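Local coordinates for Myo-inositol 2-dehydrogenase (Thermotoga maritima, PDB 3EZY), which catalyses the NAD(+)-dependent oxidation of myo-inositol to scyllo-inosose and so probably serves in a myo-inositol degradation pathway, at residues D115-T120 with K294-G299; E79-C84 with E109-A114; P155-L160 with E202-A207; K131-A136 with I241-S246. All coordinates share one frame; numbering follows the deposited sequence.

Contact 1: D115-T120 with K294-G299; sequences DVILFT and KNVKSG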
loop_
_atom_site.group_PDB
_atom_site.type_symbol
_atom_site.label_atom_id
_atom_site.label_comp_id
_atom_site.label_asym_id
_atom_site.label_seq_id
_atom_site.Cartn_x
_atom_site.Cartn_y
_atom_site.Cartn_z
ATOM N N ASP A 115 -27.722 32.372 26.831
ATOM C CA ASP A 115 -28.300 31.124 26.382
ATOM C C ASP A 115 -28.185 30.944 24.867
ATOM O O ASP A 115 -29.160 30.506 24.239
ATOM C CB ASP A 115 -29.778 31.022 26.781
ATOM C CG ASP A 115 -30.301 29.592 26.683
ATOM O OD1 ASP A 115 -29.550 28.684 27.111
ATOM O OD2 ASP A 115 -31.441 29.373 26.199
ATOM N N VAL A 116 -27.039 31.293 24.271
ATOM C CA VAL A 116 -26.837 31.008 22.829
ATOM C C VAL A 116 -25.631 30.089 22.703
ATOM O O VAL A 116 -24.763 30.106 23.579
ATOM C CB VAL A 116 -26.530 32.280 22.007
ATOM C CG1 VAL A 116 -27.731 33.271 22.039
ATOM C CG2 VAL A 116 -25.276 32.928 22.518
ATOM N N ILE A 117 -25.581 29.322 21.612
ATOM C CA ILE A 117 -24.476 28.417 21.277
ATOM C C ILE A 117 -23.184 29.177 21.032
ATOM O O ILE A 117 -23.178 30.202 20.355
ATOM C CB ILE A 117 -24.839 27.636 19.979
ATOM C CG1 ILE A 117 -25.988 26.689 20.247
ATOM C CG2 ILE A 117 -23.695 26.858 19.425
ATOM C CD1 ILE A 117 -26.534 26.099 18.947
ATOM N N LEU A 118 -22.098 28.645 21.582
ATOM C CA LEU A 118 -20.738 29.018 21.216
ATOM C C LEU A 118 -20.047 27.760 20.656
ATOM O O LEU A 118 -19.800 26.811 21.385
ATOM C CB LEU A 118 -19.945 29.576 22.406
ATOM C CG LEU A 118 -18.448 29.870 22.125
ATOM C CD1 LEU A 118 -18.285 30.739 20.860
ATOM C CD2 LEU A 118 -17.771 30.551 23.334
ATOM N N PHE A 119 -19.782 27.757 19.361
ATOM C CA PHE A 119 -19.198 26.594 18.654
ATOM C C PHE A 119 -17.777 26.995 18.242
ATOM O O PHE A 119 -17.593 28.014 17.603
ATOM C CB PHE A 119 -20.038 26.326 17.394
ATOM C CG PHE A 119 -19.719 25.012 16.670
ATOM C CD1 PHE A 119 -20.685 24.013 16.587
ATOM C CD2 PHE A 119 -18.485 24.805 16.072
ATOM C CE1 PHE A 119 -20.446 22.816 15.909
ATOM C CE2 PHE A 119 -18.219 23.593 15.400
ATOM C CZ PHE A 119 -19.214 22.607 15.334
ATOM N N THR A 120 -16.782 26.199 18.617
ATOM C CA THR A 120 -15.404 26.498 18.327
ATOM C C THR A 120 -15.026 25.797 17.037
ATOM O O THR A 120 -15.320 24.616 16.868
ATOM C CB THR A 120 -14.471 25.974 19.430
ATOM O OG1 THR A 120 -14.744 26.688 20.637
ATOM C CG2 THR A 120 -12.981 26.223 19.058
ATOM N N LYS A 294 -27.152 22.324 12.079
ATOM C CA LYS A 294 -27.929 21.282 12.746
ATOM C C LYS A 294 -28.085 21.555 14.239
ATOM O O LYS A 294 -29.195 21.449 14.772
ATOM C CB LYS A 294 -27.255 19.909 12.575
ATOM C CG LYS A 294 -28.027 18.739 13.271
ATOM C CD LYS A 294 -27.323 17.365 13.143
ATOM C CE LYS A 294 -26.011 17.309 13.954
ATOM N NZ LYS A 294 -26.212 16.919 15.415
ATOM N N ASN A 295 -26.995 21.916 14.929
ATOM C CA ASN A 295 -27.093 22.142 16.375
ATOM C C ASN A 295 -28.041 23.322 16.625
ATOM O O ASN A 295 -28.884 23.285 17.519
ATOM C CB ASN A 295 -25.752 22.508 17.026
ATOM C CG ASN A 295 -24.685 21.447 16.853
ATOM O OD1 ASN A 295 -23.509 21.790 16.808
ATOM N ND2 ASN A 295 -25.075 20.168 16.795
ATOM N N VAL A 296 -27.844 24.396 15.867
ATOM C CA VAL A 296 -28.705 25.577 15.956
ATOM C C VAL A 296 -30.181 25.268 15.696
ATOM O O VAL A 296 -31.036 25.571 16.510
ATOM C CB VAL A 296 -28.251 26.689 15.004
ATOM C CG1 VAL A 296 -29.330 27.798 14.935
ATOM C CG2 VAL A 296 -26.924 27.242 15.469
ATOM N N LYS A 297 -30.473 24.657 14.563
ATOM C CA LYS A 297 -31.841 24.326 14.223
ATOM C C LYS A 297 -32.497 23.413 15.239
ATOM O O LYS A 297 -33.715 23.495 15.467
ATOM C CB LYS A 297 -31.909 23.637 12.866
ATOM C CG LYS A 297 -31.699 24.522 11.681
ATOM C CD LYS A 297 -31.772 23.638 10.454
ATOM C CE LYS A 297 -31.500 24.381 9.160
ATOM N NZ LYS A 297 -32.716 25.087 8.658
ATOM N N SER A 298 -31.708 22.520 15.825
ATOM C CA SER A 298 -32.261 21.464 16.657
ATOM C C SER A 298 -32.157 21.798 18.137
ATOM O O SER A 298 -32.598 21.018 18.983
ATOM C CB SER A 298 -31.565 20.135 16.341
ATOM O OG SER A 298 -31.591 19.885 14.927
ATOM N N GLY A 299 -31.582 22.956 18.456
ATOM C CA GLY A 299 -31.381 23.356 19.855
ATOM C C GLY A 299 -30.403 22.484 20.641
ATOM O O GLY A 299 -30.540 22.313 21.847
#

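Contact 2: E79-C84 with E109-A114; sequences ELVIAC and EETKKA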
loop_
_atom_site.group_PDB
_atom_site.type_symbol
_atom_site.label_atom_id
_atom_site.label_comp_id
_atom_site.label_asym_id
_atom_site.label_seq_id
_atom_site.Cartn_x
_atom_site.Cartn_y
_atom_site.Cartn_z
ATOM N N GLU A 79 -14.391 40.407 21.332
ATOM C CA GLU A 79 -15.384 41.464 21.215
ATOM C C GLU A 79 -16.615 41.050 20.402
ATOM O O GLU A 79 -17.739 41.287 20.817
ATOM C CB GLU A 79 -14.785 42.731 20.601
ATOM C CG GLU A 79 -15.898 43.765 20.306
ATOM C CD GLU A 79 -15.429 44.885 19.382
ATOM O OE1 GLU A 79 -16.286 45.590 18.792
ATOM O OE2 GLU A 79 -14.191 45.049 19.237
ATOM N N LEU A 80 -16.401 40.450 19.241
ATOM C CA LEU A 80 -17.488 40.044 18.395
ATOM C C LEU A 80 -18.323 38.955 18.998
ATOM O O LEU A 80 -19.545 38.999 18.889
ATOM C CB LEU A 80 -16.988 39.609 17.010
ATOM C CG LEU A 80 -16.335 40.794 16.270
ATOM C CD1 LEU A 80 -15.667 40.341 14.976
ATOM C CD2 LEU A 80 -17.437 41.877 16.036
ATOM N N VAL A 81 -17.694 37.950 19.608
ATOM C CA VAL A 81 -18.493 36.851 20.179
ATOM C C VAL A 81 -19.330 37.369 21.382
ATOM O O VAL A 81 -20.471 36.959 21.588
ATOM C CB VAL A 81 -17.591 35.676 20.610
ATOM C CG1 VAL A 81 -18.370 34.729 21.595
ATOM C CG2 VAL A 81 -17.098 34.896 19.379
ATOM N N ILE A 82 -18.750 38.244 22.194
ATOM C CA ILE A 82 -19.545 38.788 23.326
ATOM C C ILE A 82 -20.718 39.657 22.832
ATOM O O ILE A 82 -21.831 39.596 23.365
ATOM C CB ILE A 82 -18.654 39.548 24.340
ATOM C CG1 ILE A 82 -17.681 38.569 24.994
ATOM C CG2 ILE A 82 -19.546 40.288 25.406
ATOM C CD1 ILE A 82 -16.606 39.214 25.793
ATOM N N ALA A 83 -20.466 40.428 21.785
ATOM C CA ALA A 83 -21.489 41.170 21.068
ATOM C C ALA A 83 -22.594 40.257 20.498
ATOM O O ALA A 83 -23.789 40.589 20.578
ATOM C CB ALA A 83 -20.823 41.999 19.921
ATOM N N CYS A 84 -22.251 39.098 19.928
ATOM C CA CYS A 84 -23.333 38.163 19.554
ATOM C C CYS A 84 -24.158 37.742 20.781
ATOM O O CYS A 84 -25.377 37.582 20.687
ATOM C CB CYS A 84 -22.807 36.889 18.860
ATOM S SG CYS A 84 -21.962 37.178 17.306
ATOM N N GLU A 109 -18.667 32.657 29.494
ATOM C CA GLU A 109 -19.659 33.260 30.428
ATOM C C GLU A 109 -20.834 33.994 29.761
ATOM O O GLU A 109 -21.993 33.760 30.072
ATOM C CB GLU A 109 -18.962 34.289 31.305
ATOM C CG GLU A 109 -19.399 34.282 32.757
ATOM C CD GLU A 109 -18.293 33.705 33.673
ATOM O OE1 GLU A 109 -17.112 33.717 33.225
ATOM O OE2 GLU A 109 -18.607 33.264 34.824
ATOM N N GLU A 110 -20.523 34.914 28.854
ATOM C CA GLU A 110 -21.576 35.724 28.188
ATOM C C GLU A 110 -22.501 34.932 27.275
ATOM O O GLU A 110 -23.732 35.123 27.286
ATOM C CB GLU A 110 -20.952 36.892 27.435
ATOM C CG GLU A 110 -20.079 37.729 28.332
ATOM C CD GLU A 110 -20.920 38.684 29.178
ATOM O OE1 GLU A 110 -21.946 39.148 28.660
ATOM O OE2 GLU A 110 -20.569 38.938 30.353
ATOM N N THR A 111 -21.946 34.019 26.496
ATOM C CA THR A 111 -22.812 33.221 25.652
ATOM C C THR A 111 -23.700 32.348 26.534
ATOM O O THR A 111 -24.885 32.172 26.248
ATOM C CB THR A 111 -22.010 32.347 24.615
ATOM O OG1 THR A 111 -20.955 31.660 25.274
ATOM C CG2 THR A 111 -21.377 33.233 23.522
ATOM N N LYS A 112 -23.138 31.795 27.610
ATOM C CA LYS A 112 -23.933 30.950 28.511
ATOM C C LYS A 112 -25.035 31.774 29.172
ATOM O O LYS A 112 -26.178 31.358 29.234
ATOM C CB LYS A 112 -23.035 30.300 29.572
ATOM C CG LYS A 112 -23.777 29.334 30.496
ATOM C CD LYS A 112 -22.828 28.746 31.544
ATOM C CE LYS A 112 -23.515 27.637 32.351
ATOM N NZ LYS A 112 -24.188 28.112 33.609
ATOM N N LYS A 113 -24.686 32.975 29.636
ATOM C CA LYS A 113 -25.680 33.898 30.179
ATOM C C LYS A 113 -26.790 34.130 29.157
ATOM O O LYS A 113 -27.959 33.989 29.484
ATOM C CB LYS A 113 -25.036 35.242 30.525
ATOM C CG LYS A 113 -25.695 35.980 31.674
ATOM C CD LYS A 113 -24.762 35.991 32.893
ATOM C CE LYS A 113 -23.588 36.959 32.668
ATOM N NZ LYS A 113 -24.070 38.227 32.028
ATOM N N ALA A 114 -26.428 34.499 27.925
ATOM C CA ALA A 114 -27.430 34.789 26.884
ATOM C C ALA A 114 -28.173 33.539 26.405
ATOM O O ALA A 114 -29.123 33.626 25.647
ATOM C CB ALA A 114 -26.793 35.526 25.670
#

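Contact 3: P155-L160 with E202-A207; sequences PAPPPL and EEIGKA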
loop_
_atom_site.group_PDB
_atom_site.type_symbol
_atom_site.label_atom_id
_atom_site.label_comp_id
_atom_site.label_asym_id
_atom_site.label_seq_id
_atom_site.Cartn_x
_atom_site.Cartn_y
_atom_site.Cartn_z
ATOM N N PRO A 155 2.714 22.503 4.320
ATOM C CA PRO A 155 3.684 22.661 3.217
ATOM C C PRO A 155 4.555 23.916 3.360
ATOM O O PRO A 155 5.721 23.894 2.931
ATOM C CB PRO A 155 2.815 22.762 1.947
ATOM C CG PRO A 155 1.373 22.772 2.423
ATOM C CD PRO A 155 1.350 22.223 3.826
ATOM N N ALA A 156 4.035 24.975 3.982
ATOM C CA ALA A 156 4.815 26.212 4.138
ATOM C C ALA A 156 4.448 26.955 5.405
ATOM O O ALA A 156 3.315 26.842 5.865
ATOM C CB ALA A 156 4.593 27.136 2.908
ATOM N N PRO A 157 5.400 27.727 5.973
ATOM C CA PRO A 157 5.072 28.604 7.098
ATOM C C PRO A 157 4.179 29.776 6.654
ATOM O O PRO A 157 4.218 30.150 5.470
ATOM C CB PRO A 157 6.441 29.119 7.581
ATOM C CG PRO A 157 7.516 28.402 6.729
ATOM C CD PRO A 157 6.819 27.792 5.558
ATOM N N PRO A 158 3.390 30.357 7.587
ATOM C CA PRO A 158 2.689 31.624 7.288
ATOM C C PRO A 158 3.693 32.792 7.214
ATOM O O PRO A 158 4.884 32.594 7.473
ATOM C CB PRO A 158 1.766 31.825 8.475
ATOM C CG PRO A 158 2.214 30.916 9.539
ATOM C CD PRO A 158 3.118 29.863 8.952
ATOM N N PRO A 159 3.221 33.994 6.826
ATOM C CA PRO A 159 4.233 35.057 6.727
ATOM C C PRO A 159 4.729 35.506 8.111
ATOM O O PRO A 159 4.031 35.376 9.103
ATOM C CB PRO A 159 3.537 36.173 5.930
ATOM C CG PRO A 159 2.057 35.858 5.940
ATOM C CD PRO A 159 1.926 34.359 6.214
ATOM N N LEU A 160 5.960 35.977 8.168
ATOM C CA LEU A 160 6.531 36.497 9.398
ATOM C C LEU A 160 5.609 37.395 10.206
ATOM O O LEU A 160 5.490 37.226 11.409
ATOM C CB LEU A 160 7.799 37.262 9.074
ATOM C CG LEU A 160 9.145 36.639 9.407
ATOM C CD1 LEU A 160 9.077 35.103 9.433
ATOM C CD2 LEU A 160 10.154 37.155 8.382
ATOM N N GLU A 202 15.502 30.818 9.870
ATOM C CA GLU A 202 16.110 31.567 10.982
ATOM C C GLU A 202 15.265 32.779 11.432
ATOM O O GLU A 202 15.319 33.166 12.597
ATOM C CB GLU A 202 17.538 32.001 10.628
ATOM C CG GLU A 202 17.546 33.183 9.670
ATOM C CD GLU A 202 18.961 33.634 9.303
ATOM O OE1 GLU A 202 19.100 34.313 8.257
ATOM O OE2 GLU A 202 19.921 33.286 10.047
ATOM N N GLU A 203 14.462 33.348 10.534
ATOM C CA GLU A 203 13.582 34.479 10.896
ATOM C C GLU A 203 12.532 34.114 11.945
ATOM O O GLU A 203 12.216 34.919 12.832
ATOM C CB GLU A 203 12.905 35.089 9.666
ATOM C CG GLU A 203 13.852 35.859 8.719
ATOM C CD GLU A 203 14.562 37.052 9.397
ATOM O OE1 GLU A 203 13.904 37.884 10.093
ATOM O OE2 GLU A 203 15.805 37.148 9.235
ATOM N N ILE A 204 12.000 32.891 11.858
ATOM C CA ILE A 204 11.072 32.399 12.844
ATOM C C ILE A 204 11.767 32.388 14.194
ATOM O O ILE A 204 11.173 32.747 15.211
ATOM C CB ILE A 204 10.498 31.006 12.406
ATOM C CG1 ILE A 204 9.649 31.194 11.136
ATOM C CG2 ILE A 204 9.716 30.328 13.503
ATOM C CD1 ILE A 204 9.503 29.943 10.299
ATOM N N GLY A 205 13.029 31.982 14.211
ATOM C CA GLY A 205 13.796 31.939 15.464
ATOM C C GLY A 205 14.028 33.321 16.049
ATOM O O GLY A 205 13.900 33.534 17.259
ATOM N N LYS A 206 14.342 34.266 15.163
ATOM C CA LYS A 206 14.603 35.650 15.545
ATOM C C LYS A 206 13.332 36.298 16.081
ATOM O O LYS A 206 13.371 37.128 16.998
ATOM C CB LYS A 206 15.220 36.406 14.362
ATOM C CG LYS A 206 16.688 36.023 14.182
ATOM C CD LYS A 206 17.194 36.194 12.744
ATOM C CE LYS A 206 16.979 37.613 12.250
ATOM N NZ LYS A 206 18.000 38.038 11.222
ATOM N N ALA A 207 12.190 35.856 15.565
ATOM C CA ALA A 207 10.920 36.309 16.098
ATOM C C ALA A 207 10.541 35.641 17.413
ATOM O O ALA A 207 9.440 35.872 17.917
ATOM C CB ALA A 207 9.814 36.122 15.058
#

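Contact 4: K131-A136 with I241-S246; sequences KKLKEA and IEVFGS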
loop_
_atom_site.group_PDB
_atom_site.type_symbol
_atom_site.label_atom_id
_atom_site.label_comp_id
_atom_site.label_asym_id
_atom_site.label_seq_id
_atom_site.Cartn_x
_atom_site.Cartn_y
_atom_site.Cartn_z
ATOM N N LYS A 131 -12.421 11.420 11.809
ATOM C CA LYS A 131 -13.717 11.049 12.395
ATOM C C LYS A 131 -13.971 9.534 12.438
ATOM O O LYS A 131 -14.424 8.995 13.433
ATOM C CB LYS A 131 -14.846 11.731 11.608
ATOM C CG LYS A 131 -16.263 11.474 12.147
ATOM C CD LYS A 131 -17.170 12.616 11.628
ATOM C CE LYS A 131 -18.632 12.189 11.456
ATOM N NZ LYS A 131 -19.133 11.414 12.595
ATOM N N LYS A 132 -13.707 8.861 11.330
ATOM C CA LYS A 132 -13.876 7.432 11.283
ATOM C C LYS A 132 -12.942 6.754 12.293
ATOM O O LYS A 132 -13.324 5.791 12.974
ATOM C CB LYS A 132 -13.638 6.923 9.847
ATOM C CG LYS A 132 -13.566 5.414 9.776
ATOM C CD LYS A 132 -14.849 4.712 9.262
ATOM C CE LYS A 132 -16.131 5.429 9.541
ATOM N NZ LYS A 132 -17.286 4.524 9.180
ATOM N N LEU A 133 -11.722 7.275 12.429
ATOM C CA LEU A 133 -10.778 6.714 13.389
ATOM C C LEU A 133 -11.273 6.960 14.825
ATOM O O LEU A 133 -11.244 6.057 15.666
ATOM C CB LEU A 133 -9.382 7.340 13.204
ATOM C CG LEU A 133 -8.283 6.751 14.108
ATOM C CD1 LEU A 133 -6.903 6.743 13.422
ATOM C CD2 LEU A 133 -8.205 7.495 15.438
ATOM N N LYS A 134 -11.728 8.176 15.111
ATOM C CA LYS A 134 -12.293 8.476 16.441
ATOM C C LYS A 134 -13.440 7.512 16.802
ATOM O O LYS A 134 -13.487 7.006 17.934
ATOM C CB LYS A 134 -12.760 9.939 16.520
ATOM C CG LYS A 134 -13.294 10.398 17.908
ATOM C CD LYS A 134 -14.804 10.190 17.945
ATOM C CE LYS A 134 -15.443 10.701 19.249
ATOM N NZ LYS A 134 -14.625 10.370 20.466
ATOM N N GLU A 135 -14.349 7.266 15.860
ATOM C CA GLU A 135 -15.471 6.325 16.075
ATOM C C GLU A 135 -14.991 4.912 16.317
ATOM O O GLU A 135 -15.425 4.253 17.277
ATOM C CB GLU A 135 -16.423 6.368 14.883
ATOM C CG GLU A 135 -17.246 7.662 14.921
ATOM C CD GLU A 135 -17.961 7.987 13.629
ATOM O OE1 GLU A 135 -17.695 7.356 12.588
ATOM O OE2 GLU A 135 -18.789 8.916 13.655
ATOM N N ALA A 136 -14.066 4.434 15.481
ATOM C CA ALA A 136 -13.497 3.129 15.767
ATOM C C ALA A 136 -12.868 3.031 17.168
ATOM O O ALA A 136 -13.080 2.056 17.854
ATOM C CB ALA A 136 -12.531 2.656 14.704
ATOM N N ILE A 241 -2.698 10.257 12.042
ATOM C CA ILE A 241 -3.015 9.931 13.433
ATOM C C ILE A 241 -2.906 8.423 13.610
ATOM O O ILE A 241 -3.381 7.659 12.770
ATOM C CB ILE A 241 -4.466 10.356 13.809
ATOM C CG1 ILE A 241 -4.606 11.882 13.687
ATOM C CG2 ILE A 241 -4.785 9.821 15.236
ATOM C CD1 ILE A 241 -6.100 12.457 13.807
ATOM N N GLU A 242 -2.253 7.990 14.684
ATOM C CA GLU A 242 -2.280 6.587 15.034
ATOM C C GLU A 242 -2.649 6.423 16.512
ATOM O O GLU A 242 -2.208 7.200 17.385
ATOM C CB GLU A 242 -0.905 5.940 14.729
ATOM C CG GLU A 242 -0.779 4.571 15.284
ATOM C CD GLU A 242 0.668 4.103 15.293
ATOM O OE1 GLU A 242 1.454 4.614 14.452
ATOM O OE2 GLU A 242 0.978 3.253 16.145
ATOM N N VAL A 243 -3.450 5.411 16.790
ATOM C CA VAL A 243 -3.722 4.993 18.179
ATOM C C VAL A 243 -3.357 3.513 18.372
ATOM O O VAL A 243 -3.855 2.620 17.659
ATOM C CB VAL A 243 -5.218 5.215 18.615
ATOM C CG1 VAL A 243 -5.423 4.864 20.152
ATOM C CG2 VAL A 243 -5.650 6.659 18.337
ATOM N N PHE A 244 -2.541 3.250 19.379
ATOM C CA PHE A 244 -2.180 1.890 19.683
ATOM C C PHE A 244 -2.786 1.534 21.038
ATOM O O PHE A 244 -2.692 2.314 21.979
ATOM C CB PHE A 244 -0.667 1.778 19.746
ATOM C CG PHE A 244 -0.178 0.532 20.424
ATOM C CD1 PHE A 244 -0.160 -0.680 19.728
ATOM C CD2 PHE A 244 0.324 0.576 21.721
ATOM C CE1 PHE A 244 0.327 -1.854 20.346
ATOM C CE2 PHE A 244 0.788 -0.602 22.351
ATOM C CZ PHE A 244 0.781 -1.801 21.659
ATOM N N GLY A 245 -3.417 0.371 21.127
ATOM C CA GLY A 245 -4.054 -0.043 22.379
ATOM C C GLY A 245 -3.952 -1.532 22.648
ATOM O O GLY A 245 -3.279 -2.263 21.905
ATOM N N SER A 246 -4.662 -2.007 23.675
ATOM C CA SER A 246 -4.526 -3.399 24.115
ATOM C C SER A 246 -4.989 -4.434 23.066
ATOM O O SER A 246 -4.615 -5.620 23.140
ATOM C CB SER A 246 -5.267 -3.614 25.456
ATOM O OG SER A 246 -6.646 -3.412 25.230
#

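Contact 1: D115-T120 with K294-G299
Ile117 and Phe119 meet Asn295 and Val296 where the turn into strand 118-121, the last of the parallel Rossmann sheet and at its edge within the chain, and the strand's start pass the C-terminal end of the long helix 277-298. The contact is buried, and no hydrogen bond crosses it.

The apolar part belongs to Ile117. Its CD1 comes within 3.7 Å of Val296 CG2 and packs equally close to Val296 CA, so the methyl rests on the helix backbone as well as on a side chain. With CG1 placed beside the backbone N (chi1 -68°) and the chain extended beyond it, Ile117 CD1 is carried out to the helix, where it also lies 4.1 Å from Asn295 CB. Pro302 and Phe292 add further cover to Ile117.

The polar part is a meeting of a ring edge with an amide oxygen. Asn295 turns its amide nearly coplanar with the Phe119 ring, the planes 26° apart. The oxygen is not spent on the ring alone: OD1 accepts from Ala303 N, while ND2 of the same amide bonds to Glu300 OE1, and these two bonds hold the flat group in its rotation.

Gly299, with positive phi, forms a Schellman motif after the helix, and Ser298 OG gives Lys294 O a bond of 2.9 Å. At the ring, Asn295 OD1 lies in plane at the edge, 3.4 Å from Phe119 CE1.

Contact 2: E79-C84 with E109-A114
This is a side-by-side helix contact in the Rossmann domain, with Val81 and Ile82 of helix 77-86 packed against Thr111 and Glu110 of helix 101-114. The two are consecutive helices of the Rossmann beta-alpha-beta fold, with strand 90-94 between them in sequence. The backbones come close, 6.1 Å between Ile82 CA and Glu110 CA, and only carbon meets carbon across the interface.

On the sheet side, Val81 and Thr111 both also touch Val91 of strand 90-94. Thr111 directs its methyl to the valine because CG2 sits beside the backbone N while OG1 takes the place between N and the carbonyl carbon (chi1 48°); from there the hydroxyl bonds to Met107 O in its own helix. Val81 CG1 is 3.9 Å from Thr111 CG2.

Farther from the sheet, Ile82 lies against the aliphatic part of Glu110. The glutamate chain bends at chi2 (-80°), which leaves its methylenes facing the isoleucine and lets the carboxylate go elsewhere: OE2 pairs with Arg106, and more distantly with Lys113 NZ. The isoleucine straddles one methylene with two branches, Ile82 CG2 lying 3.9 Å and Ile82 CG1 4.2 Å from Glu110 CG.

Contact 3: P155-L160 with E202-A207
Leu160 presses both its methyls onto the aliphatic stem of Glu203, and this is where the contact, in the C-terminal domain of the Gfo/Idh/MocA family, is tight. Leu160 CD2 lies 3.7 Å from Glu203 CB and Leu160 CD1 3.8 Å from the same atom, so the fork of the leucine spans one methylene, the two side chains crossing at about a right angle. Leu160 CD2 also reaches Glu203 CG, at 3.9 Å.

The fit is slacker toward the buried Ile204. Ile204 CD1 stands 4.2 Å from Pro157 CB, a single touch by the proline ring, while Leu160 CD1 is 4.3 Å from Ile204 CG1. On the outer side, the glutamate chain bends at chi2 (-60°) and Lys206 NZ meets Glu203 OE2 at 3.1 Å on its syn side, 28° out of the carboxylate plane, in a salt bridge along the helix. An alanine here would keep CB under the leucine, but the loss of CG and the carboxylate is likely to uncover part of Leu160 CD2 and leave Lys206 without this partner.

Pro159 sits at the N-cap position of helix 160-164, so the proline-rich loop after strand 145-153 delivers Leu160 as that helix's first residue. Short helix 202-206, which follows strand 189-197, thus packs against the start of helix 160-164, whose Ile163 touches Ile204 as well.

Contact 4: K131-A136 with I241-S246
Leu133 carries most of this buried contact, reaching from helix 128-138 to the strand residues Ile241 and Val243. Its CG stands opposite the backbone N (chi1 -176°), which sends the two methyls out to the strand. Leu133 CD2 is shared between two neighbours, 4.1 Å from Ile241 CG2 and 4.0 Å from Val243 CG2. The other methyl, Leu133 CD1, lies 3.7 Å from Ile241 O, so the leucine touches strand backbone as well as side chains.

Ile241 and Val243 are two apart in strand 238-245 and point the same way, toward the helix. This is the helix-on-sheet layer of the C-terminal domain of the Gfo/Idh/MocA family: a mixed beta-sheet with helices 128-138 and 174-185 on this face. Ile184 of the second helix touches both Leu133 and Val243, and Ile250 of the neighbouring strand 248-252 does the same. Cut back to an alanine, this leucine position would probably leave a gap between helix and strand, with Ile241 CG2 and Val243 CG2 deprived of the methyl they share.

Glu242, between the two, points away from the helix, and its carboxylate forms salt bridges with Arg153 and Arg240 of a second subunit. The strand thus has its own domain's helix on one face and a neighbouring chain on the other. On the helix, Lys131 NZ meets Glu135 OE2 at 2.7 Å, coming from above the carboxylate plane.

Overall arrangement
Contact 2 lies within the Rossmann domain and contact 1 at its edge, their centres 13 Å apart; contacts 3 and 4 lie in the C-terminal half, with centres 32 Å apart and no touch between them. Along the chain contact 2 closes first; contact 1 then opens, with contact 4 nested inside its loop and contact 3 inside that of contact 4. Helix 101-114 leads through a short turn into strand 118-121, so contacts 1 and 2 touch, Leu118 packing on Thr111 and Val81. Contact 1 brings the late helix 277-298 back to the nucleotide-binding fold, while strands 145-153 and 238-245, neighbours in the mixed sheet, relate contacts 3 and 4. Contact 4 alone borders other subunits, tying that sheet to the tetramer.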